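Local coordinates for protein ribonuclease (Chelonia mydas, PDB 2ZPO) that probably cleaves single- and double-stranded RNA on the 3' side of pyrimidine nucleotides, as a secreted endonuclease of the pancreatic ribonuclease family, at residues A[68-73]-A[105-110]; A[53-58]-A[110-115]. All blocks are in the same frame, centred on the assembly; numbering follows the deposited sequence. Where two conformers were deposited one is given.

How the contacts relate
The two contacts share Gly110 in sequence: it closes segment 105-110 without touching 68-73, and opens 110-115, where it meets Cys58 and Thr55. Contact 1 is partly buried and lies within the sheet, so main-chain hydrogen bonds between strands 69-83 and 94-108 carry it. Contact 2 is a surface contact of helix 51-55 and the turn after it against strand 111-118; methyl, sulfur and proline-ring packing with one water bridge takes the place of direct hydrogen bonding. The Cys58-Cys107 disulfide joins the two, and Ala106 of contact 1 pairs with the strand that carries His114, the probable catalytic proton donor.

Contact 1 of 2, residues A[68-73]-A[105-110]; sequences NLRDST and IACDGG
Ala106 presents its methyl to the carboxamide of Asn68, with ND2 3.7 Å from Ala106 CB and OD1 almost as near. Asn68 CG sits between the backbone N and the carbonyl carbon (chi1 71°), which turns the amide back over strand 105-108. OD1 and Cys107 O, both acceptors, are reconciled by one water that sits beside the pair and donates to each, at 2.6 Å from Asn68 OD1 and 2.7 Å from Cys107 O. Leu69 lies on the same face of the sheet as Ala106, its CD2 branch 3.9 Å from Ala106 CB. This is the antiparallel hairpin of strands 69-83 and 94-108 in the ribonuclease A fold, strongly twisted here, with local axes 122° apart. Leu69 and Ala106 form a non-hydrogen-bonded pair; Arg70 and Ile105 form the adjoining hydrogen-bonded pair, linked by Arg70 N to Ile105 O (2.8 Å) and Ile105 N to Arg70 O. Beyond Leu69, Cys107 N donates almost straight to Asn68 O (2.9 Å, 170° at the hydrogen). On the face of Arg70 and Ile105, Arg70 CG rests 3.6 Å from Cys107 SG, a sulfur of the disulfide to Cys58. The arginine chain then bends, and its NE bonds to Ile57 O.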
loop_
_atom_site.group_PDB
_atom_site.type_symbol
_atom_site.label_atom_id
_atom_site.label_comp_id
_atom_site.label_asym_id
_atom_site.label_seq_id
_atom_site.Cartn_x
_atom_site.Cartn_y
_atom_site.Cartn_z
ATOM N N ASN A 68 2.868 17.741 1.703
ATOM C CA ASN A 68 1.524 17.161 1.584
ATOM C C ASN A 68 1.370 15.816 2.305
ATOM O O ASN A 68 0.384 15.091 2.057
ATOM C CB ASN A 68 1.028 17.056 0.132
ATOM C CG ASN A 68 1.746 16.001 -0.699
ATOM O OD1 ASN A 68 1.316 15.723 -1.828
ATOM N ND2 ASN A 68 2.827 15.420 -0.188
ATOM N N LEU A 69 2.350 15.506 3.160
ATOM C CA LEU A 69 2.422 14.211 3.837
ATOM C C LEU A 69 1.653 14.314 5.149
ATOM O O LEU A 69 1.593 15.380 5.766
ATOM C CB LEU A 69 3.875 13.862 4.146
ATOM C CG LEU A 69 4.761 13.644 2.912
ATOM C CD1 LEU A 69 6.165 13.273 3.328
ATOM C CD2 LEU A 69 4.191 12.610 1.971
ATOM N N ARG A 70 1.046 13.202 5.551
ATOM C CA ARG A 70 0.283 13.176 6.792
ATOM C C ARG A 70 0.596 11.858 7.436
ATOM O O ARG A 70 0.703 10.846 6.738
ATOM C CB ARG A 70 -1.223 13.172 6.528
ATOM C CG ARG A 70 -1.742 14.202 5.516
ATOM C CD ARG A 70 -2.222 15.405 6.220
ATOM N NE ARG A 70 -3.299 15.167 7.183
ATOM C CZ ARG A 70 -3.729 16.122 7.999
ATOM N NH1 ARG A 70 -3.160 17.335 7.935
ATOM N NH2 ARG A 70 -4.693 15.886 8.882
ATOM N N ASP A 71 0.663 11.857 8.756
ATOM C CA ASP A 71 0.853 10.634 9.524
ATOM C C ASP A 71 -0.467 10.211 10.172
ATOM O O ASP A 71 -1.182 11.050 10.748
ATOM C CB ASP A 71 1.874 10.894 10.622
ATOM C CG ASP A 71 3.266 11.080 10.083
ATOM O OD1 ASP A 71 3.492 10.722 8.914
ATOM O OD2 ASP A 71 4.138 11.576 10.833
ATOM N N SER A 72 -0.791 8.933 10.067
ATOM C CA SER A 72 -2.049 8.428 10.669
ATOM C C SER A 72 -2.017 8.405 12.172
ATOM O O SER A 72 -0.983 8.183 12.780
ATOM C CB SER A 72 -2.353 7.012 10.186
ATOM O OG SER A 72 -1.395 6.073 10.627
ATOM N N THR A 73 -3.189 8.631 12.772
ATOM C CA THR A 73 -3.289 8.516 14.219
ATOM C C THR A 73 -3.235 7.030 14.577
ATOM O O THR A 73 -2.478 6.620 15.469
ATOM C CB THR A 73 -4.579 9.157 14.714
ATOM O OG1 THR A 73 -4.503 10.561 14.430
ATOM C CG2 THR A 73 -4.773 8.934 16.235
ATOM N N ILE A 105 1.203 8.971 4.501
ATOM C CA ILE A 105 0.714 9.025 3.114
ATOM C C ILE A 105 0.785 10.476 2.576
ATOM O O ILE A 105 0.952 11.403 3.348
ATOM C CB ILE A 105 -0.739 8.431 2.976
ATOM C CG1 ILE A 105 -1.767 9.271 3.750
ATOM C CG2 ILE A 105 -0.751 6.973 3.440
ATOM C CD1 ILE A 105 -3.230 8.798 3.534
ATOM N N ALA A 106 0.692 10.634 1.256
ATOM C CA ALA A 106 0.520 11.966 0.666
ATOM C C ALA A 106 -0.941 12.157 0.371
ATOM O O ALA A 106 -1.588 11.268 -0.218
ATOM C CB ALA A 106 1.319 12.086 -0.626
ATOM N N CYS A 107 -1.463 13.312 0.775
ATOM C CA CYS A 107 -2.837 13.686 0.462
ATOM C C CYS A 107 -2.903 14.861 -0.519
ATOM O O CYS A 107 -1.966 15.694 -0.629
ATOM C CB CYS A 107 -3.636 13.996 1.725
ATOM S SG CYS A 107 -3.722 12.613 2.934
ATOM N N ASP A 108 -3.986 14.903 -1.276
ATOM C CA ASP A 108 -4.276 16.100 -2.085
ATOM C C ASP A 108 -5.757 16.379 -1.995
ATOM O O ASP A 108 -6.567 15.528 -2.302
ATOM C CB ASP A 108 -3.867 15.882 -3.540
ATOM C CG ASP A 108 -3.998 17.156 -4.400
ATOM O OD1 ASP A 108 -4.181 18.266 -3.856
ATOM O OD2 ASP A 108 -3.898 17.045 -5.639
ATOM N N GLY A 109 -6.106 17.572 -1.532
ATOM C CA GLY A 109 -7.516 17.977 -1.512
ATOM C C GLY A 109 -8.370 17.122 -0.605
ATOM O O GLY A 109 -9.590 16.971 -0.820
ATOM N N GLY A 110 -7.745 16.545 0.427
ATOM C CA GLY A 110 -8.479 15.765 1.408
ATOM C C GLY A 110 -8.583 14.287 1.094
ATOM O O GLY A 110 -9.261 13.556 1.832
HETATM O O HOH W 1 -0.808 16.832 -2.757
#

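Contact 2 of 2, residues A[53-58]-A[110-115]; sequences SITTIC and GLPVHY. With SO4 (sulfate ion), chain B.
The puckered Pro112 ring receives Thr55 and Cys58 at its CD corner: Thr55 OG1 lies 3.6 Å from Pro112 CD, and Cys58 SG is 3.8 Å from the same carbon. The flat imidazole of His114 meets a sulfate at its edge, where, in the conformer described, ND1 donates in the ring plane to sulfate O3 (2.8 Å, 165° at the hydrogen); a second conformer of His114 was also modelled, so this bond may not be fully occupied. Tyr115 N donates to sulfate O4, and His11 NE2 also binds the ion. The sulfate probably comes from the crystallisation liquor; its place between the probable catalytic histidines is consistent with the phosphate site of the ribonuclease A family. Val113 and His114 together face Ala106 on strand 94-108, forming a classic beta bulge. At the start of strand 111-118, Thr55 CG2, anti to the backbone N, lies beside Leu111 CD2 at 3.7 Å, while OG1 bonds back to Ala51 O. One turn on, the 3-10 segment 56-58 brings Cys58 CB to 3.4 Å from Gly110 O and sets its SG over the Leu111-Pro112 peptide, 3.4 Å from Pro112 N. A water donates to both Thr55 O and Gly110 O, bridging the two segments. Tyr4 and Phe7 of helix 3-11 also pack on Pro112.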
loop_
_atom_site.group_PDB
_atom_site.type_symbol
_atom_site.label_atom_id
_atom_site.label_comp_id
_atom_site.label_asym_id
_atom_site.label_seq_id
_atom_site.Cartn_x
_atom_site.Cartn_y
_atom_site.Cartn_z
ATOM N N SER A 53 -11.288 4.478 6.417
ATOM C CA SER A 53 -10.293 4.547 7.494
ATOM C C SER A 53 -8.999 5.218 7.083
ATOM O O SER A 53 -8.383 5.964 7.870
ATOM C CB SER A 53 -9.977 3.137 8.008
ATOM O OG SER A 53 -11.116 2.668 8.725
ATOM N N ILE A 54 -8.576 4.949 5.859
ATOM C CA ILE A 54 -7.340 5.546 5.335
ATOM C C ILE A 54 -7.552 6.995 4.937
ATOM O O ILE A 54 -6.723 7.839 5.244
ATOM C CB ILE A 54 -6.726 4.689 4.216
ATOM C CG1 ILE A 54 -6.399 3.283 4.777
ATOM C CG2 ILE A 54 -5.435 5.347 3.637
ATOM C CD1 ILE A 54 -6.207 2.217 3.725
ATOM N N THR A 55 -8.691 7.314 4.334
ATOM C CA THR A 55 -8.992 8.699 3.946
ATOM C C THR A 55 -9.026 9.714 5.102
ATOM O O THR A 55 -8.656 10.895 4.939
ATOM C CB THR A 55 -10.282 8.762 3.089
ATOM O OG1 THR A 55 -10.111 7.955 1.919
ATOM C CG2 THR A 55 -10.626 10.193 2.718
ATOM N N THR A 56 -9.399 9.259 6.295
ATOM C CA THR A 56 -9.465 10.190 7.401
ATOM C C THR A 56 -8.066 10.665 7.803
ATOM O O THR A 56 -7.951 11.667 8.481
ATOM C CB THR A 56 -10.217 9.615 8.597
ATOM O OG1 THR A 56 -10.402 10.649 9.566
ATOM C CG2 THR A 56 -9.448 8.471 9.217
ATOM N N ILE A 57 -7.037 9.945 7.350
ATOM C CA ILE A 57 -5.651 10.363 7.628
ATOM C C ILE A 57 -5.408 11.757 7.039
ATOM O O ILE A 57 -4.619 12.556 7.594
ATOM C CB ILE A 57 -4.613 9.337 7.076
ATOM C CG1 ILE A 57 -4.774 7.976 7.784
ATOM C CG2 ILE A 57 -3.168 9.867 7.262
ATOM C CD1 ILE A 57 -4.095 6.860 7.096
ATOM N N CYS A 58 -6.103 12.036 5.934
ATOM C CA CYS A 58 -5.974 13.337 5.246
ATOM C C CYS A 58 -6.631 14.472 6.022
ATOM O O CYS A 58 -6.426 15.665 5.705
ATOM C CB CYS A 58 -6.530 13.251 3.820
ATOM S SG CYS A 58 -5.703 12.027 2.839
ATOM N N GLY A 110 -7.745 16.545 0.427
ATOM C CA GLY A 110 -8.479 15.765 1.408
ATOM C C GLY A 110 -8.583 14.287 1.094
ATOM O O GLY A 110 -9.261 13.556 1.832
ATOM N N LEU A 111 -7.950 13.849 0.001
ATOM C CA LEU A 111 -7.936 12.430 -0.386
ATOM C C LEU A 111 -6.506 11.887 -0.541
ATOM O O LEU A 111 -5.596 12.610 -0.973
ATOM C CB LEU A 111 -8.697 12.197 -1.691
ATOM C CG LEU A 111 -10.186 12.554 -1.641
ATOM C CD1 LEU A 111 -10.740 12.445 -3.055
ATOM C CD2 LEU A 111 -11.007 11.689 -0.642
ATOM N N PRO A 112 -6.315 10.596 -0.212
ATOM C CA PRO A 112 -5.006 9.949 -0.374
ATOM C C PRO A 112 -4.616 9.788 -1.844
ATOM O O PRO A 112 -5.439 9.356 -2.660
ATOM C CB PRO A 112 -5.197 8.576 0.277
ATOM C CG PRO A 112 -6.648 8.330 0.280
ATOM C CD PRO A 112 -7.317 9.677 0.362
ATOM N N VAL A 113 -3.354 10.086 -2.168
ATOM C CA VAL A 113 -2.858 9.907 -3.545
ATOM C C VAL A 113 -1.576 9.068 -3.629
ATOM O O VAL A 113 -1.307 8.464 -4.654
ATOM C CB VAL A 113 -2.699 11.264 -4.295
ATOM C CG1 VAL A 113 -4.078 11.917 -4.524
ATOM C CG2 VAL A 113 -1.798 12.192 -3.536
ATOM N N HIS A 114 -0.789 9.038 -2.565
ATOM C CA HIS A 114 0.390 8.158 -2.555
ATOM C C HIS A 114 0.638 7.581 -1.165
ATOM O O HIS A 114 0.307 8.176 -0.150
ATOM C CB HIS A 114 1.664 8.904 -2.964
ATOM C CG HIS A 114 1.556 9.646 -4.260
ATOM N ND1 HIS A 114 1.334 9.009 -5.460
ATOM C CD2 HIS A 114 1.636 10.970 -4.538
ATOM C CE1 HIS A 114 1.271 9.910 -6.427
ATOM N NE2 HIS A 114 1.453 11.107 -5.894
ATOM N N TYR A 115 1.267 6.415 -1.142
ATOM C CA TYR A 115 1.733 5.844 0.116
ATOM C C TYR A 115 3.192 6.213 0.243
ATOM O O TYR A 115 3.967 5.991 -0.697
ATOM C CB TYR A 115 1.545 4.328 0.082
ATOM C CG TYR A 115 1.988 3.628 1.352
ATOM C CD1 TYR A 115 1.093 3.428 2.397
ATOM C CD2 TYR A 115 3.318 3.209 1.525
ATOM C CE1 TYR A 115 1.496 2.813 3.582
ATOM C CE2 TYR A 115 3.714 2.568 2.702
ATOM C CZ TYR A 115 2.807 2.371 3.719
ATOM O OH TYR A 115 3.159 1.757 4.897
HETATM S S SO4 B . 2.470 5.362 -4.865
HETATM O O1 SO4 B . 2.335 3.966 -5.271
HETATM O O2 SO4 B . 3.787 5.890 -5.217
HETATM O O3 SO4 B . 1.441 6.215 -5.504
HETATM O O4 SO4 B . 2.368 5.444 -3.420
HETATM O O HOH W 2 -10.025 13.700 4.689
#